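PDB 6XEP: thiamine-monophosphate kinase from Stenotrophomonas maltophilia, which probably catalyses the ATP-dependent phosphorylation of thiamine monophosphate to thiamine diphosphate, the active form of vitamin B1. Local coordinates for residues A[154-159]-A[305-310]; A[68-73]-A[200-205]. All coordinates share one frame; numbering follows the deposited sequence. Where two conformers were deposited one is given.

In the fold
After a short helix and the first strands, the chain forms helix 68-85, which carries the first half of contact 2. It then completes the four-stranded sheet of the N-terminal half and enters the loop of contact 1, before strand 161-165. Helix 192-202 follows, and at its end contact 2 closes, joining the N-terminal and C-terminal halves. Contact 1 closes much later, at the end of strand 301-308, and stays within the C-terminal half. The two loops therefore cross and do not nest. The contacts lie on opposite sides of the chain's centre, with their own centres 34 Å apart and their nearest atoms about 17 Å apart.

Contact 1 (A[154-159]-A[305-310]); sequences DRAQLG and GRIADG
Ile307 is at the centre of the contact and meets Ala156, Gln157, Leu158 and Gly159. Gly159 N donates to Ile307 O at 3.0 Å, with an angle of 146° at the hydrogen. The N-H comes from above the carbonyl plane, 45° out of it. On the same residue, Ile307 CG2 lies 3.3 Å from Gln157 O. CG2 is anti to the backbone N of Ile307, and CG1 is anti to its carbonyl carbon (chi1 -63°). The CG1 branch runs on to CD1, which touches Ala156 CB at 4.2 Å. Leu158 reaches across with one methyl: CD2 sits 3.5 Å from Ala308 C and 3.6 Å from Asp309 N, against the backbone of the strand end. The same methyl is 4.4 Å from Ile307 CG2, a loose apolar contact.

The loop is held from its own side as well. Gln157 N is bound by Asp160 OD2, and Ala156 N by Ser239 OG. Around Ile307, Val241, Ala243 and Thr281 add further side-chain contacts.

The 154-159 loop leads into strand 161-165, which is antiparallel to strand 301-308 next to it. The contact adds one backbone bond from the loop just before the strand, to a residue already paired with Asp160. It lies at the end of two inner strands of the C-terminal mixed sheet. This sheet belongs to the PurM-like (AIR synthase related) C-terminal domain.

Contact 2 (A[68-73]-A[200-205]); sequences AFDIGW and RLLRPT
The Trp73 indole carries Arg203 on one face and Pro204 at its edge. Arg203 CB lies 3.8 Å from the centroid of the five-membered ring of Trp73, a CH-pi contact over the face. In the ring plane, Trp73 NE1 donates to Pro204 O at 2.9 Å, a nearly straight bond. The Arg203 guanidinium has Phe69 CE1 over one face, 3.4 Å from NE. The Phe69 ring is turned 73° from the guanidinium plane and offers its edge. At the guanidinium's own edge lies Asp70 OD1.

That oxygen takes Arg203 NE at 2.8 Å in a salt bridge, with the N-H nearly in line (163°). NH2 of Arg203 adds a weak second bond to the same OD1 at 3.3 Å. The other oxygen, Asp70 OD2, rests on Leu202 CD1. Arg203 CG is anti to the carbonyl carbon (chi1 -68°) and lies by the Trp73 ring; from CG the chain runs extended to NE, at the carboxylate. A water donates to Leu202 O at 2.8 Å and, weakly, to Asp70 O.

Lys74 NZ bonds to Leu201 O. The side chain of Pro204 is about 6 Å from that of Asp274, predicted to bind substrate. The contact links helix 68-85 of the AIR synthase related N-terminal region to the end of helix 192-202 in the C-terminal one. The indole bond ties the chain just after that helix to Trp73, and Arg203 probably balances the charge of the buried Asp70.

Contact 1 (A[154-159]-A[305-310])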
loop_
_atom_site.group_PDB
_atom_site.type_symbol
_atom_site.label_atom_id
_atom_site.label_comp_id
_atom_site.label_asym_id
_atom_site.label_seq_id
_atom_site.Cartn_x
_atom_site.Cartn_y
_atom_site.Cartn_z
ATOM N N ASP A 154 -11.217 -10.528 -20.190
ATOM C CA ASP A 154 -12.540 -10.964 -20.621
ATOM C C ASP A 154 -12.749 -10.857 -22.127
ATOM O O ASP A 154 -13.880 -11.026 -22.603
ATOM C CB ASP A 154 -13.629 -10.174 -19.874
ATOM C CG ASP A 154 -13.626 -8.690 -20.215
ATOM O OD1 ASP A 154 -12.610 -8.189 -20.722
ATOM O OD2 ASP A 154 -14.643 -8.009 -19.970
ATOM N N ARG A 155 -11.691 -10.652 -22.909
ATOM C CA ARG A 155 -11.876 -10.377 -24.327
ATOM C C ARG A 155 -11.238 -11.424 -25.233
ATOM O O ARG A 155 -11.017 -11.155 -26.416
ATOM C CB ARG A 155 -11.354 -8.977 -24.658
ATOM C CG ARG A 155 -12.208 -7.899 -23.993
ATOM C CD ARG A 155 -11.887 -6.502 -24.465
ATOM N NE ARG A 155 -12.866 -5.545 -23.952
ATOM C CZ ARG A 155 -12.628 -4.248 -23.779
ATOM N NH1 ARG A 155 -11.428 -3.744 -24.058
ATOM N NH2 ARG A 155 -13.585 -3.459 -23.304
ATOM N N ALA A 156 -10.970 -12.622 -24.726
ATOM C CA ALA A 156 -10.542 -13.695 -25.614
ATOM C C ALA A 156 -11.639 -13.975 -26.638
ATOM O O ALA A 156 -12.827 -13.866 -26.335
ATOM C CB ALA A 156 -10.221 -14.954 -24.811
ATOM N N GLN A 157 -11.240 -14.303 -27.869
ATOM C CA GLN A 157 -12.166 -14.537 -28.966
ATOM C C GLN A 157 -12.060 -15.979 -29.432
ATOM O O GLN A 157 -10.975 -16.562 -29.426
ATOM C CB GLN A 157 -11.876 -13.602 -30.149
ATOM C CG GLN A 157 -12.072 -12.138 -29.811
ATOM C CD GLN A 157 -13.489 -11.849 -29.389
ATOM O OE1 GLN A 157 -14.439 -12.140 -30.127
ATOM N NE2 GLN A 157 -13.653 -11.282 -28.194
ATOM N N LEU A 158 -13.193 -16.542 -29.852
ATOM C CA LEU A 158 -13.176 -17.869 -30.447
ATOM C C LEU A 158 -12.183 -17.915 -31.599
ATOM O O LEU A 158 -12.108 -16.985 -32.410
ATOM C CB LEU A 158 -14.586 -18.243 -30.933
ATOM C CG LEU A 158 -15.666 -18.318 -29.845
ATOM C CD1 LEU A 158 -16.989 -18.811 -30.416
ATOM C CD2 LEU A 158 -15.239 -19.209 -28.690
ATOM N N GLY A 159 -11.410 -19.000 -31.667
ATOM C CA GLY A 159 -10.371 -19.130 -32.664
ATOM C C GLY A 159 -9.017 -18.533 -32.308
ATOM O O GLY A 159 -8.056 -18.743 -33.063
ATOM N N GLY A 305 -1.799 -23.263 -27.226
ATOM C CA GLY A 305 -3.180 -23.716 -27.222
ATOM C C GLY A 305 -4.078 -22.823 -28.039
ATOM O O GLY A 305 -3.613 -22.029 -28.860
ATOM N N ARG A 306 -5.382 -22.956 -27.787
ATOM C CA ARG A 306 -6.386 -22.285 -28.596
ATOM C C ARG A 306 -7.627 -22.013 -27.756
ATOM O O ARG A 306 -7.895 -22.704 -26.764
ATOM C CB ARG A 306 -6.782 -23.123 -29.820
ATOM C CG ARG A 306 -7.508 -24.386 -29.431
ATOM C CD ARG A 306 -7.547 -25.424 -30.540
ATOM N NE ARG A 306 -8.018 -26.707 -30.011
ATOM C CZ ARG A 306 -9.299 -27.050 -29.895
ATOM N NH1 ARG A 306 -10.252 -26.217 -30.287
ATOM N NH2 ARG A 306 -9.631 -28.235 -29.399
ATOM N N ILE A 307 -8.363 -20.972 -28.154
ATOM C CA ILE A 307 -9.645 -20.605 -27.557
ATOM C C ILE A 307 -10.740 -21.169 -28.445
ATOM O O ILE A 307 -10.651 -21.063 -29.674
ATOM C CB ILE A 307 -9.766 -19.073 -27.428
ATOM C CG1 ILE A 307 -8.696 -18.526 -26.483
ATOM C CG2 ILE A 307 -11.184 -18.679 -26.953
ATOM C CD1 ILE A 307 -8.895 -18.914 -25.036
ATOM N N ALA A 308 -11.768 -21.781 -27.837
ATOM C CA ALA A 308 -12.780 -22.497 -28.604
ATOM C C ALA A 308 -14.120 -22.435 -27.882
ATOM O O ALA A 308 -14.210 -22.033 -26.714
ATOM C CB ALA A 308 -12.398 -23.965 -28.824
ATOM N N ASP A 309 -15.161 -22.840 -28.608
ATOM C CA ASP A 309 -16.493 -22.981 -28.034
ATOM C C ASP A 309 -16.450 -23.931 -26.840
ATOM O O ASP A 309 -15.702 -24.908 -26.836
ATOM C CB ASP A 309 -17.446 -23.529 -29.100
ATOM C CG ASP A 309 -18.906 -23.394 -28.717
ATOM O OD1 ASP A 309 -19.190 -22.706 -27.717
ATOM O OD2 ASP A 309 -19.746 -23.980 -29.446
ATOM N N GLY A 310 -17.286 -23.652 -25.832
ATOM C CA GLY A 310 -17.347 -24.480 -24.633
ATOM C C GLY A 310 -17.033 -23.694 -23.370
ATOM O O GLY A 310 -17.173 -22.462 -23.342
#

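Contact 2 (A[68-73]-A[200-205])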
loop_
_atom_site.group_PDB
_atom_site.type_symbol
_atom_site.label_atom_id
_atom_site.label_comp_id
_atom_site.label_asym_id
_atom_site.label_seq_id
_atom_site.Cartn_x
_atom_site.Cartn_y
_atom_site.Cartn_z
ATOM N N ALA A 68 17.868 -10.568 1.867
ATOM C CA ALA A 68 17.230 -9.253 1.748
ATOM C C ALA A 68 17.132 -8.767 0.299
ATOM O O ALA A 68 16.091 -8.253 -0.124
ATOM C CB ALA A 68 18.005 -8.240 2.602
ATOM N N PHE A 69 18.224 -8.877 -0.471
ATOM C CA PHE A 69 18.169 -8.420 -1.863
ATOM C C PHE A 69 17.043 -9.109 -2.625
ATOM O O PHE A 69 16.320 -8.474 -3.394
ATOM C CB PHE A 69 19.518 -8.676 -2.548
ATOM C CG PHE A 69 19.569 -8.260 -4.003
ATOM C CD1 PHE A 69 19.097 -9.092 -4.997
ATOM C CD2 PHE A 69 20.148 -7.061 -4.365
ATOM C CE1 PHE A 69 19.143 -8.711 -6.321
ATOM C CE2 PHE A 69 20.221 -6.667 -5.689
ATOM C CZ PHE A 69 19.713 -7.494 -6.668
ATOM N N ASP A 70 16.895 -10.414 -2.441
ATOM C CA ASP A 70 15.878 -11.154 -3.194
ATOM C C ASP A 70 14.472 -10.814 -2.727
ATOM O O ASP A 70 13.534 -10.794 -3.535
ATOM C CB ASP A 70 16.176 -12.644 -3.061
ATOM C CG ASP A 70 17.574 -12.971 -3.539
ATOM O OD1 ASP A 70 17.964 -12.411 -4.589
ATOM O OD2 ASP A 70 18.294 -13.750 -2.869
ATOM N N ILE A 71 14.306 -10.545 -1.431
ATOM C CA ILE A 71 13.016 -10.084 -0.933
ATOM C C ILE A 71 12.665 -8.739 -1.553
ATOM O O ILE A 71 11.521 -8.507 -1.960
ATOM C CB ILE A 71 13.030 -10.012 0.606
ATOM C CG1 ILE A 71 13.237 -11.403 1.196
ATOM C CG2 ILE A 71 11.717 -9.451 1.112
ATOM C CD1 ILE A 71 13.464 -11.369 2.706
ATOM N N GLY A 72 13.641 -7.829 -1.628
ATOM C CA GLY A 72 13.385 -6.537 -2.246
ATOM C C GLY A 72 13.011 -6.650 -3.710
ATOM O O GLY A 72 12.050 -6.018 -4.172
ATOM N N TRP A 73 13.740 -7.473 -4.455
ATOM C CA TRP A 73 13.417 -7.698 -5.863
ATOM C C TRP A 73 12.017 -8.293 -6.018
ATOM O O TRP A 73 11.170 -7.760 -6.748
ATOM C CB TRP A 73 14.469 -8.626 -6.479
ATOM C CG TRP A 73 14.279 -8.935 -7.957
ATOM C CD1 TRP A 73 13.311 -9.729 -8.524
ATOM C CD2 TRP A 73 15.094 -8.466 -9.039
ATOM N NE1 TRP A 73 13.487 -9.780 -9.896
ATOM C CE2 TRP A 73 14.566 -9.013 -10.235
ATOM C CE3 TRP A 73 16.220 -7.639 -9.113
ATOM C CZ2 TRP A 73 15.120 -8.750 -11.480
ATOM C CZ3 TRP A 73 16.771 -7.379 -10.366
ATOM C CH2 TRP A 73 16.210 -7.926 -11.526
ATOM N N ARG A 200 14.900 -18.174 -10.608
ATOM C CA ARG A 200 13.516 -18.028 -11.058
ATOM C C ARG A 200 12.547 -17.965 -9.885
ATOM O O ARG A 200 11.535 -17.257 -9.958
ATOM C CB ARG A 200 13.145 -19.170 -12.002
ATOM C CG ARG A 200 13.877 -19.103 -13.339
ATOM C CD ARG A 200 13.291 -18.026 -14.237
ATOM N NE ARG A 200 12.031 -18.455 -14.863
ATOM C CZ ARG A 200 11.121 -17.616 -15.340
ATOM N NH1 ARG A 200 11.323 -16.300 -15.255
ATOM N NH2 ARG A 200 10.010 -18.091 -15.905
ATOM N N LEU A 201 12.835 -18.688 -8.798
ATOM C CA LEU A 201 12.018 -18.561 -7.597
ATOM C C LEU A 201 12.303 -17.241 -6.890
ATOM O O LEU A 201 11.375 -16.540 -6.467
ATOM C CB LEU A 201 12.283 -19.738 -6.647
ATOM C CG LEU A 201 11.551 -19.663 -5.295
ATOM C CD1 LEU A 201 10.038 -19.585 -5.474
ATOM C CD2 LEU A 201 11.923 -20.829 -4.388
ATOM N N LEU A 202 13.590 -16.902 -6.730
ATOM C CA LEU A 202 13.958 -15.750 -5.906
ATOM C C LEU A 202 13.775 -14.434 -6.647
ATOM O O LEU A 202 13.376 -13.432 -6.041
ATOM C CB LEU A 202 15.414 -15.871 -5.444
ATOM C CG LEU A 202 15.719 -17.078 -4.564
ATOM C CD1 LEU A 202 17.196 -17.016 -4.201
ATOM C CD2 LEU A 202 14.844 -17.063 -3.319
ATOM N N ARG A 203 14.067 -14.403 -7.944
ATOM C CA ARG A 203 14.084 -13.152 -8.702
ATOM C C ARG A 203 13.326 -13.330 -10.009
ATOM O O ARG A 203 13.933 -13.293 -11.091
ATOM C CB ARG A 203 15.515 -12.704 -8.997
ATOM C CG ARG A 203 16.331 -12.276 -7.805
ATOM C CD ARG A 203 17.717 -11.769 -8.294
ATOM N NE ARG A 203 18.675 -11.984 -7.228
ATOM C CZ ARG A 203 19.961 -12.199 -7.405
ATOM N NH1 ARG A 203 20.480 -12.209 -8.628
ATOM N NH2 ARG A 203 20.735 -12.383 -6.345
ATOM N N PRO A 204 12.012 -13.499 -9.952
ATOM C CA PRO A 204 11.232 -13.608 -11.196
ATOM C C PRO A 204 11.347 -12.320 -12.004
ATOM O O PRO A 204 11.545 -11.239 -11.451
ATOM C CB PRO A 204 9.800 -13.839 -10.693
ATOM C CG PRO A 204 9.759 -13.176 -9.349
ATOM C CD PRO A 204 11.141 -13.475 -8.762
ATOM N N THR A 205 11.197 -12.436 -13.336
ATOM C CA THR A 205 11.336 -11.268 -14.207
ATOM C C THR A 205 9.963 -10.778 -14.670
ATOM O O THR A 205 9.323 -11.459 -15.498
ATOM C CB THR A 205 12.213 -11.606 -15.414
ATOM O OG1 THR A 205 13.479 -12.114 -14.956
ATOM C CG2 THR A 205 12.465 -10.347 -16.247
HETATM O O HOH W 1 12.710 -13.667 -3.349
#